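PDB 7C6O: cobalamin biosynthesis protein CobN from Mycobacterium tuberculosis, which serves as the large, catalytic subunit of cobaltochelatase, which inserts cobalt into the corrin ring during the synthesis of cobalamin. Local coordinates for residues A[851-856]-A[909-914]; A[902-907]-A[934-939]. One frame throughout, in Å; residues are numbered along the deposited sequence.

Contact 1. Residues A[851-856]-A[909-914]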
loop_
_atom_site.group_PDB
_atom_site.type_symbol
_atom_site.label_atom_id
_atom_site.label_comp_id
_atom_site.label_asym_id
_atom_site.label_seq_id
_atom_site.Cartn_x
_atom_site.Cartn_y
_atom_site.Cartn_z
ATOM N N PRO A 851 -14.578 4.359 -3.422
ATOM C CA PRO A 851 -14.184 4.782 -4.770
ATOM C C PRO A 851 -14.458 6.255 -5.058
ATOM O O PRO A 851 -15.442 6.815 -4.569
ATOM C CB PRO A 851 -15.046 3.898 -5.674
ATOM C CG PRO A 851 -16.273 3.645 -4.865
ATOM C CD PRO A 851 -15.802 3.536 -3.440
ATOM N N SER A 852 -13.576 6.873 -5.840
ATOM C CA SER A 852 -13.854 8.196 -6.370
ATOM C C SER A 852 -14.953 8.107 -7.427
ATOM O O SER A 852 -15.370 7.021 -7.843
ATOM C CB SER A 852 -12.593 8.813 -6.975
ATOM O OG SER A 852 -12.223 8.150 -8.173
ATOM N N ARG A 853 -15.426 9.273 -7.866
ATOM C CA ARG A 853 -16.431 9.295 -8.923
ATOM C C ARG A 853 -15.874 8.728 -10.224
ATOM O O ARG A 853 -16.586 8.037 -10.963
ATOM C CB ARG A 853 -16.951 10.718 -9.125
ATOM C CG ARG A 853 -17.746 11.252 -7.941
ATOM C CD ARG A 853 -18.303 12.640 -8.219
ATOM N NE ARG A 853 -19.130 13.121 -7.116
ATOM C CZ ARG A 853 -20.435 12.891 -7.004
ATOM N NH1 ARG A 853 -21.066 12.183 -7.932
ATOM N NH2 ARG A 853 -21.110 13.368 -5.967
ATOM N N LEU A 854 -14.599 9.000 -10.521
ATOM C CA LEU A 854 -13.987 8.413 -11.708
ATOM C C LEU A 854 -13.870 6.901 -11.572
ATOM O O LEU A 854 -14.089 6.166 -12.543
ATOM C CB LEU A 854 -12.613 9.031 -11.967
ATOM C CG LEU A 854 -12.585 10.458 -12.513
ATOM C CD1 LEU A 854 -11.149 10.891 -12.776
ATOM C CD2 LEU A 854 -13.424 10.557 -13.778
ATOM N N ALA A 855 -13.516 6.417 -10.378
ATOM C CA ALA A 855 -13.444 4.977 -10.161
ATOM C C ALA A 855 -14.821 4.333 -10.234
ATOM O O ALA A 855 -14.946 3.198 -10.709
ATOM C CB ALA A 855 -12.786 4.680 -8.812
ATOM N N TRP A 856 -15.858 5.038 -9.773
ATOM C CA TRP A 856 -17.219 4.532 -9.914
ATOM C C TRP A 856 -17.568 4.304 -11.378
ATOM O O TRP A 856 -18.168 3.280 -11.725
ATOM C CB TRP A 856 -18.210 5.497 -9.263
ATOM C CG TRP A 856 -19.643 5.164 -9.549
ATOM C CD1 TRP A 856 -20.534 5.916 -10.259
ATOM C CD2 TRP A 856 -20.349 3.985 -9.141
ATOM N NE1 TRP A 856 -21.752 5.280 -10.314
ATOM C CE2 TRP A 856 -21.665 4.093 -9.635
ATOM C CE3 TRP A 856 -19.994 2.849 -8.407
ATOM C CZ2 TRP A 856 -22.626 3.111 -9.416
ATOM C CZ3 TRP A 856 -20.951 1.875 -8.189
ATOM C CH2 TRP A 856 -22.251 2.011 -8.693
ATOM N N PRO A 909 -22.536 4.546 -4.632
ATOM C CA PRO A 909 -21.938 5.305 -3.531
ATOM C C PRO A 909 -22.576 6.681 -3.413
ATOM O O PRO A 909 -23.157 7.213 -4.361
ATOM C CB PRO A 909 -20.458 5.417 -3.924
ATOM C CG PRO A 909 -20.268 4.476 -5.082
ATOM C CD PRO A 909 -21.597 4.376 -5.753
ATOM N N VAL A 910 -22.459 7.251 -2.216
ATOM C CA VAL A 910 -22.926 8.602 -1.923
ATOM C C VAL A 910 -21.735 9.398 -1.412
ATOM O O VAL A 910 -21.126 9.030 -0.400
ATOM C CB VAL A 910 -24.073 8.605 -0.898
ATOM C CG1 VAL A 910 -24.494 10.031 -0.575
ATOM C CG2 VAL A 910 -25.255 7.809 -1.427
ATOM N N TRP A 911 -21.401 10.478 -2.112
ATOM C CA TRP A 911 -20.232 11.285 -1.796
ATOM C C TRP A 911 -20.626 12.574 -1.089
ATOM O O TRP A 911 -21.684 13.152 -1.349
ATOM C CB TRP A 911 -19.447 11.640 -3.062
ATOM C CG TRP A 911 -18.784 10.481 -3.743
ATOM C CD1 TRP A 911 -17.525 10.007 -3.512
ATOM C CD2 TRP A 911 -19.337 9.666 -4.781
ATOM N NE1 TRP A 911 -17.263 8.938 -4.338
ATOM C CE2 TRP A 911 -18.359 8.710 -5.128
ATOM C CE3 TRP A 911 -20.566 9.648 -5.451
ATOM C CZ2 TRP A 911 -18.573 7.746 -6.112
ATOM C CZ3 TRP A 911 -20.776 8.691 -6.427
ATOM C CH2 TRP A 911 -19.785 7.752 -6.748
ATOM N N ASP A 912 -19.753 13.018 -0.189
ATOM C CA ASP A 912 -19.768 14.387 0.312
ATOM C C ASP A 912 -18.931 15.224 -0.646
ATOM O O ASP A 912 -17.712 15.050 -0.725
ATOM C CB ASP A 912 -19.214 14.452 1.732
ATOM C CG ASP A 912 -19.090 15.874 2.242
ATOM O OD1 ASP A 912 -20.099 16.423 2.732
ATOM O OD2 ASP A 912 -17.984 16.446 2.146
ATOM N N ASP A 913 -19.579 16.130 -1.382
ATOM C CA ASP A 913 -18.881 16.837 -2.452
ATOM C C ASP A 913 -17.770 17.745 -1.939
ATOM O O ASP A 913 -16.837 18.042 -2.692
ATOM C CB ASP A 913 -19.874 17.642 -3.293
ATOM C CG ASP A 913 -20.550 16.797 -4.359
ATOM O OD1 ASP A 913 -20.307 15.572 -4.391
ATOM O OD2 ASP A 913 -21.319 17.359 -5.168
ATOM N N ALA A 914 -17.839 18.184 -0.682
ATOM C CA ALA A 914 -16.762 18.994 -0.121
ATOM C C ALA A 914 -15.485 18.174 0.040
ATOM O O ALA A 914 -14.469 18.448 -0.608
ATOM C CB ALA A 914 -17.197 19.590 1.219
#

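Contact 2. Residues A[902-907]-A[934-939]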
loop_
_atom_site.group_PDB
_atom_site.type_symbol
_atom_site.label_atom_id
_atom_site.label_comp_id
_atom_site.label_asym_id
_atom_site.label_seq_id
_atom_site.Cartn_x
_atom_site.Cartn_y
_atom_site.Cartn_z
ATOM N N LEU A 902 -19.834 -2.926 -5.956
ATOM C CA LEU A 902 -21.056 -2.164 -5.717
ATOM C C LEU A 902 -21.964 -2.172 -6.942
ATOM O O LEU A 902 -23.184 -2.325 -6.818
ATOM C CB LEU A 902 -20.702 -0.731 -5.313
ATOM C CG LEU A 902 -19.985 -0.583 -3.968
ATOM C CD1 LEU A 902 -19.597 0.865 -3.700
ATOM C CD2 LEU A 902 -20.855 -1.117 -2.843
ATOM N N ALA A 903 -21.384 -2.019 -8.136
ATOM C CA ALA A 903 -22.191 -1.994 -9.353
ATOM C C ALA A 903 -22.881 -3.331 -9.591
ATOM O O ALA A 903 -24.049 -3.371 -9.998
ATOM C CB ALA A 903 -21.323 -1.616 -10.553
ATOM N N LEU A 904 -22.178 -4.440 -9.349
ATOM C CA LEU A 904 -22.792 -5.752 -9.534
ATOM C C LEU A 904 -23.957 -5.952 -8.572
ATOM O O LEU A 904 -25.006 -6.488 -8.956
ATOM C CB LEU A 904 -21.745 -6.851 -9.353
ATOM C CG LEU A 904 -20.691 -6.959 -10.455
ATOM C CD1 LEU A 904 -19.523 -7.825 -10.006
ATOM C CD2 LEU A 904 -21.318 -7.515 -11.726
ATOM N N LEU A 905 -23.793 -5.519 -7.318
ATOM C CA LEU A 905 -24.865 -5.598 -6.333
ATOM C C LEU A 905 -26.009 -4.640 -6.634
ATOM O O LEU A 905 -27.117 -4.840 -6.128
ATOM C CB LEU A 905 -24.319 -5.298 -4.934
ATOM C CG LEU A 905 -23.240 -6.232 -4.385
ATOM C CD1 LEU A 905 -22.746 -5.735 -3.038
ATOM C CD2 LEU A 905 -23.773 -7.648 -4.273
ATOM N N GLY A 906 -25.767 -3.604 -7.433
ATOM C CA GLY A 906 -26.791 -2.612 -7.696
ATOM C C GLY A 906 -26.856 -1.524 -6.648
ATOM O O GLY A 906 -27.951 -1.055 -6.314
ATOM N N VAL A 907 -25.709 -1.109 -6.117
ATOM C CA VAL A 907 -25.629 -0.110 -5.059
ATOM C C VAL A 907 -24.710 1.008 -5.525
ATOM O O VAL A 907 -23.604 0.748 -6.013
ATOM C CB VAL A 907 -25.119 -0.718 -3.740
ATOM C CG1 VAL A 907 -24.971 0.358 -2.674
ATOM C CG2 VAL A 907 -26.057 -1.805 -3.272
ATOM N N ILE A 934 -26.436 -9.114 -9.018
ATOM C CA ILE A 934 -25.531 -10.252 -9.121
ATOM C C ILE A 934 -24.832 -10.436 -7.782
ATOM O O ILE A 934 -24.332 -9.470 -7.196
ATOM C CB ILE A 934 -24.512 -10.042 -10.255
ATOM C CG1 ILE A 934 -25.221 -9.663 -11.562
ATOM C CG2 ILE A 934 -23.659 -11.288 -10.442
ATOM C CD1 ILE A 934 -26.127 -10.745 -12.125
ATOM N N ASP A 935 -24.801 -11.673 -7.293
ATOM C CA ASP A 935 -24.087 -11.968 -6.059
ATOM C C ASP A 935 -22.586 -11.811 -6.276
ATOM O O ASP A 935 -22.067 -12.039 -7.372
ATOM C CB ASP A 935 -24.413 -13.384 -5.580
ATOM C CG ASP A 935 -24.310 -13.536 -4.069
ATOM O OD1 ASP A 935 -23.887 -12.580 -3.388
ATOM O OD2 ASP A 935 -24.664 -14.619 -3.560
ATOM N N VAL A 936 -21.885 -11.395 -5.226
ATOM C CA VAL A 936 -20.443 -11.186 -5.297
ATOM C C VAL A 936 -19.791 -11.799 -4.066
ATOM O O VAL A 936 -20.204 -11.521 -2.935
ATOM C CB VAL A 936 -20.069 -9.693 -5.403
ATOM C CG1 VAL A 936 -18.555 -9.538 -5.495
ATOM C CG2 VAL A 936 -20.741 -9.045 -6.601
ATOM N N THR A 937 -18.778 -12.632 -4.286
ATOM C CA THR A 937 -17.873 -13.082 -3.238
ATOM C C THR A 937 -16.537 -12.383 -3.440
ATOM O O THR A 937 -15.982 -12.409 -4.544
ATOM C CB THR A 937 -17.691 -14.603 -3.263
ATOM O OG1 THR A 937 -18.923 -15.237 -2.898
ATOM C CG2 THR A 937 -16.606 -15.027 -2.286
ATOM N N VAL A 938 -16.036 -11.748 -2.386
ATOM C CA VAL A 938 -14.849 -10.902 -2.462
ATOM C C VAL A 938 -13.738 -11.548 -1.653
ATOM O O VAL A 938 -13.908 -11.821 -0.459
ATOM C CB VAL A 938 -15.130 -9.482 -1.948
ATOM C CG1 VAL A 938 -13.857 -8.645 -1.985
ATOM C CG2 VAL A 938 -16.230 -8.826 -2.764
ATOM N N ARG A 939 -12.597 -11.780 -2.297
ATOM C CA ARG A 939 -11.363 -12.119 -1.599
ATOM C C ARG A 939 -10.514 -10.855 -1.514
ATOM O O ARG A 939 -9.999 -10.376 -2.529
ATOM C CB ARG A 939 -10.611 -13.243 -2.309
ATOM C CG ARG A 939 -9.208 -13.487 -1.759
ATOM C CD ARG A 939 -9.206 -13.747 -0.249
ATOM N NE ARG A 939 -7.844 -13.925 0.255
ATOM C CZ ARG A 939 -7.163 -15.064 0.173
ATOM N NH1 ARG A 939 -7.720 -16.136 -0.376
ATOM N NH2 ARG A 939 -5.924 -15.136 0.647
#

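Contact 1. Residues A[851-856]-A[909-914]
Trp911 meets Pro851, Arg853 and Trp856 with different parts of one indole, a compact example of how a single tryptophan can serve polar and apolar partners together. NE1 of Trp911 donates to Pro851 O at 2.8 Å, with the acceptor close to the ring plane and the donor in the carbonyl plane. Arg853 adds a salt bridge, its NH2 lying 2.8 Å from OD1 of Asp913, which uses its syn lone pair; guanidinium and carboxylate planes are turned 72° apart.

On its way to Asp913 the arginine chain, extended from CG to NE, runs over the indole. Its CG sits 3.8 Å from the centroid of the Trp911 six-membered ring in a CH-pi contact, and CE3 of that ring lies under the centre of the guanidinium, which is tilted against the ring. The ring's other face receives Pro909 CB. The setting is the start of helix 853-874 against one face of the beta hairpin 907-911/918-923, the face carrying Pro909 and Trp911. Ser852 is the N-cap of that helix, its OG accepting from Ala855 N, while a cis peptide bond precedes Pro851.

Aromatic and apolar contacts complete the interface. Trp856, its CG anti to the backbone N (chi1 171°), takes the edge of Trp911 toward its face in an offset edge-to-face pair with planes at 67°. Pro909 CD lies 3.5 Å from the centroid of the Trp856 six-membered ring, nearly on its normal.

Contact 2. Residues A[902-907]-A[934-939]
Leu904, in the last turn of helix 896-905, accepts a backbone hydrogen bond at its O from Ile934 N (3.0 Å), just ahead of strand 935-940. The same helix end closes in a Schellman motif: Gly906, with positive phi, is the C-prime residue, Val907 N reaches back to Leu902 O, and a weak bond joins Gly906 N to Ala903 O. This illustrates how a terminal carbonyl of a helix can be used by the chain that leads into a strand. Arg931 also binds this end, donating to the carbonyls of Ala903 and Leu904, so that Leu904 O is gripped twice, while Arg933 donates to that of Leu905.

The helix packs on a mixed sheet in which strand 935-940 runs parallel to strand 880-885, an alpha/beta layering that buries all four touching residues. Val936 points toward the helix, and of its two methyls CG2 makes the contact, lying beside its backbone N because CG1 takes the anti position (chi1 -179°). That methyl meets Leu904 at two points, CB at 3.7 Å and CD1 at 3.8 Å, the two side chains crossing at about a right angle. Leu904 also rests on Ala863 and Leu867 of helix 853-874. Leu905 leaves the helix pointing across the strand rather than at it, but its end comes nearer: Leu905 CD2 is 4.1 Å from Val936 CG2. The same Leu905 CD2 lies 3.5 Å from Ile934 O.

Overall arrangement
From the N terminus, the chain enters this region at 851-856, the start of helix 853-874, passes through strand 880-885 and reaches helix 896-905. Contact 1 closes its loop at 909-914, 53 residues on, whereas contact 2 begins inside that loop, at 902-907, and closes only at 934-939, after the hairpin partner strand 918-923. The two loops therefore cross. Their centres lie about 17 Å apart, yet they touch: Trp856 CH2 is 3.3 Å from Val907 O, and Leu902 packs on both Trp856 and Pro909. Thus the hairpin, tied to helix 853-874 by contact 1, is linked through helix 896-905 and contact 2 to the mixed sheet.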